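Local coordinates for protein peptidase, C14 family (Geobacter sulfurreducens PCA, PDB 3BIJ) that probably acts as a cysteine endopeptidase of the caspase-like C14 family, though its actual function has not been established, at residues Y81-Q87 and V99-L105. Sequence-based numbering, arbitrary orientation.
Sequences YSGHGGQ and VDETWCL
The carbonyl oxygen His84 O is gripped twice: Cys104 N donates to it across the hairpin at 2.9 Å, nearly straight at 171°, and the phenol Tyr81 OH donates from the opposite face of the carbonyl plane at 2.7 Å. The phenol thus spans the break at Gly83, linking Tyr81 to His84, while the second strand holds the same oxygen. A water carries the pairing one step further, accepting from His84 N and donating to Cys104 O. Beyond it the antiparallel ladder continues through the hydrogen-bonded pair Gly86 and Thr102, and Gln87 pairs with Glu101 without hydrogen bonds.

Tyr81 lays its ring flat over the indole of Trp103, with the planes only 6° apart and the phenol ring 3.9 Å from the five-membered ring, centroid to centroid. With CG anti to the backbone N (chi1 169°), the Tyr81 ring is carried over the five-membered ring; its CB sits over the six-membered ring in a CH-pi contact, and ring and CB together lie along one face of the indole. Were Trp103 an alanine, one face of the Tyr81 ring would lose its stacking partner, and the phenol would probably be less firmly aimed at His84 O. Leu115 of helix 112-119 also touches the Trp103 side chain.

Gly86 lies beside Thr102 in the ladder, with Cys104 SG 3.5 Å from Gly86 CA on the face that bears Thr102; a CB there would collide with both SG and Thr102 OG1, itself hydrogen-bonded to Glu109. With a donor on each face of His84 O and the flat Tyr81-Trp103 stack beside it, the break in strand 76-89 is probably held in a fixed shape against strand 99-104.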
loop_
_atom_site.group_PDB
_atom_site.type_symbol
_atom_site.label_atom_id
_atom_site.label_comp_id
_atom_site.label_asym_id
_atom_site.label_seq_id
_atom_site.Cartn_x
_atom_site.Cartn_y
_atom_site.Cartn_z
ATOM N N TYR A 81 -22.976 -5.753 25.265
ATOM C CA TYR A 81 -22.992 -6.847 24.307
ATOM C C TYR A 81 -21.799 -6.868 23.375
ATOM O O TYR A 81 -21.447 -5.860 22.761
ATOM C CB TYR A 81 -24.276 -6.792 23.459
ATOM C CG TYR A 81 -24.292 -7.716 22.246
ATOM C CD1 TYR A 81 -23.873 -7.275 20.983
ATOM C CD2 TYR A 81 -24.702 -9.041 22.368
ATOM C CE1 TYR A 81 -23.866 -8.140 19.880
ATOM C CE2 TYR A 81 -24.694 -9.913 21.281
ATOM C CZ TYR A 81 -24.274 -9.461 20.040
ATOM O OH TYR A 81 -24.257 -10.328 18.969
ATOM N N SER A 82 -21.173 -8.032 23.284
ATOM C CA SER A 82 -20.066 -8.217 22.376
ATOM C C SER A 82 -20.376 -9.473 21.592
ATOM O O SER A 82 -20.482 -10.569 22.146
ATOM C CB SER A 82 -18.737 -8.332 23.119
ATOM O OG SER A 82 -18.299 -7.051 23.522
ATOM N N GLY A 83 -20.567 -9.285 20.295
ATOM C CA GLY A 83 -20.877 -10.394 19.416
ATOM C C GLY A 83 -21.018 -9.852 18.013
ATOM O O GLY A 83 -20.676 -8.700 17.756
ATOM N N HIS A 84 -21.525 -10.680 17.109
ATOM C CA HIS A 84 -21.713 -10.277 15.728
ATOM C C HIS A 84 -23.018 -9.535 15.562
ATOM O O HIS A 84 -23.967 -9.759 16.311
ATOM C CB HIS A 84 -21.757 -11.493 14.803
ATOM C CG HIS A 84 -20.412 -11.992 14.386
ATOM N ND1 HIS A 84 -19.871 -13.164 14.867
ATOM C CD2 HIS A 84 -19.495 -11.467 13.541
ATOM C CE1 HIS A 84 -18.675 -13.341 14.336
ATOM N NE2 HIS A 84 -18.422 -12.324 13.529
ATOM N N GLY A 85 -23.056 -8.661 14.564
ATOM C CA GLY A 85 -24.262 -7.921 14.271
ATOM C C GLY A 85 -24.832 -8.574 13.031
ATOM O O GLY A 85 -24.106 -8.796 12.067
ATOM N N GLY A 86 -26.117 -8.898 13.036
ATOM C CA GLY A 86 -26.683 -9.548 11.869
ATOM C C GLY A 86 -27.665 -8.711 11.080
ATOM O O GLY A 86 -27.973 -7.578 11.432
ATOM N N GLN A 87 -28.147 -9.279 9.984
ATOM C CA GLN A 87 -29.119 -8.609 9.145
ATOM C C GLN A 87 -30.025 -9.686 8.576
ATOM O O GLN A 87 -29.562 -10.744 8.143
ATOM C CB GLN A 87 -28.429 -7.845 8.010
ATOM C CG GLN A 87 -27.487 -6.769 8.499
ATOM C CD GLN A 87 -26.990 -5.844 7.394
ATOM O OE1 GLN A 87 -26.668 -6.285 6.281
ATOM N NE2 GLN A 87 -26.907 -4.551 7.708
ATOM N N VAL A 99 -32.770 -4.336 4.719
ATOM C CA VAL A 99 -32.759 -5.368 5.741
ATOM C C VAL A 99 -32.970 -4.811 7.146
ATOM O O VAL A 99 -33.082 -3.597 7.335
ATOM C CB VAL A 99 -31.417 -6.130 5.712
ATOM C CG1 VAL A 99 -31.297 -6.936 4.416
ATOM C CG2 VAL A 99 -30.264 -5.138 5.810
ATOM N N ASP A 100 -33.037 -5.714 8.122
ATOM C CA ASP A 100 -33.203 -5.339 9.526
ATOM C C ASP A 100 -31.959 -5.761 10.302
ATOM O O ASP A 100 -31.514 -6.907 10.211
ATOM C CB ASP A 100 -34.424 -6.023 10.140
ATOM C CG ASP A 100 -35.729 -5.433 9.661
ATOM O OD1 ASP A 100 -35.928 -4.205 9.810
ATOM O OD2 ASP A 100 -36.567 -6.200 9.150
ATOM N N GLU A 101 -31.395 -4.834 11.063
ATOM C CA GLU A 101 -30.210 -5.130 11.853
ATOM C C GLU A 101 -30.572 -6.048 13.006
ATOM O O GLU A 101 -31.683 -5.997 13.523
ATOM C CB GLU A 101 -29.597 -3.835 12.361
ATOM C CG GLU A 101 -29.100 -2.958 11.227
ATOM C CD GLU A 101 -28.520 -1.655 11.709
ATOM O OE1 GLU A 101 -27.906 -0.929 10.880
ATOM O OE2 GLU A 101 -28.681 -1.352 12.918
ATOM N N THR A 102 -29.633 -6.898 13.400
ATOM C CA THR A 102 -29.882 -7.849 14.471
ATOM C C THR A 102 -28.618 -8.135 15.264
ATOM O O THR A 102 -27.523 -7.688 14.913
ATOM C CB THR A 102 -30.349 -9.208 13.917
ATOM O OG1 THR A 102 -29.235 -9.877 13.307
ATOM C CG2 THR A 102 -31.465 -9.019 12.891
ATOM N N TRP A 103 -28.792 -8.874 16.352
ATOM C CA TRP A 103 -27.675 -9.301 17.171
ATOM C C TRP A 103 -27.613 -10.797 16.902
ATOM O O TRP A 103 -28.641 -11.484 16.925
ATOM C CB TRP A 103 -27.926 -9.048 18.663
ATOM C CG TRP A 103 -27.499 -7.681 19.131
ATOM C CD1 TRP A 103 -26.908 -6.704 18.382
ATOM C CD2 TRP A 103 -27.627 -7.151 20.454
ATOM N NE1 TRP A 103 -26.661 -5.601 19.153
ATOM C CE2 TRP A 103 -27.094 -5.845 20.430
ATOM C CE3 TRP A 103 -28.141 -7.654 21.657
ATOM C CZ2 TRP A 103 -27.060 -5.029 21.563
ATOM C CZ3 TRP A 103 -28.107 -6.844 22.782
ATOM C CH2 TRP A 103 -27.567 -5.542 22.722
ATOM N N CYS A 104 -26.423 -11.308 16.616
ATOM C CA CYS A 104 -26.319 -12.729 16.345
ATOM C C CYS A 104 -26.112 -13.503 17.622
ATOM O O CYS A 104 -24.988 -13.690 18.099
ATOM C CB CYS A 104 -25.193 -13.004 15.363
ATOM S SG CYS A 104 -25.530 -12.310 13.773
ATOM N N LEU A 105 -27.220 -13.936 18.195
ATOM C CA LEU A 105 -27.144 -14.699 19.421
ATOM C C LEU A 105 -26.872 -16.150 19.035
ATOM O O LEU A 105 -27.001 -16.534 17.873
ATOM C CB LEU A 105 -28.438 -14.523 20.238
ATOM C CG LEU A 105 -28.685 -13.077 20.738
ATOM C CD1 LEU A 105 -29.906 -13.036 21.599
ATOM C CD2 LEU A 105 -27.481 -12.569 21.532
HETATM O O HOH W 1 -22.523 -13.244 17.691
#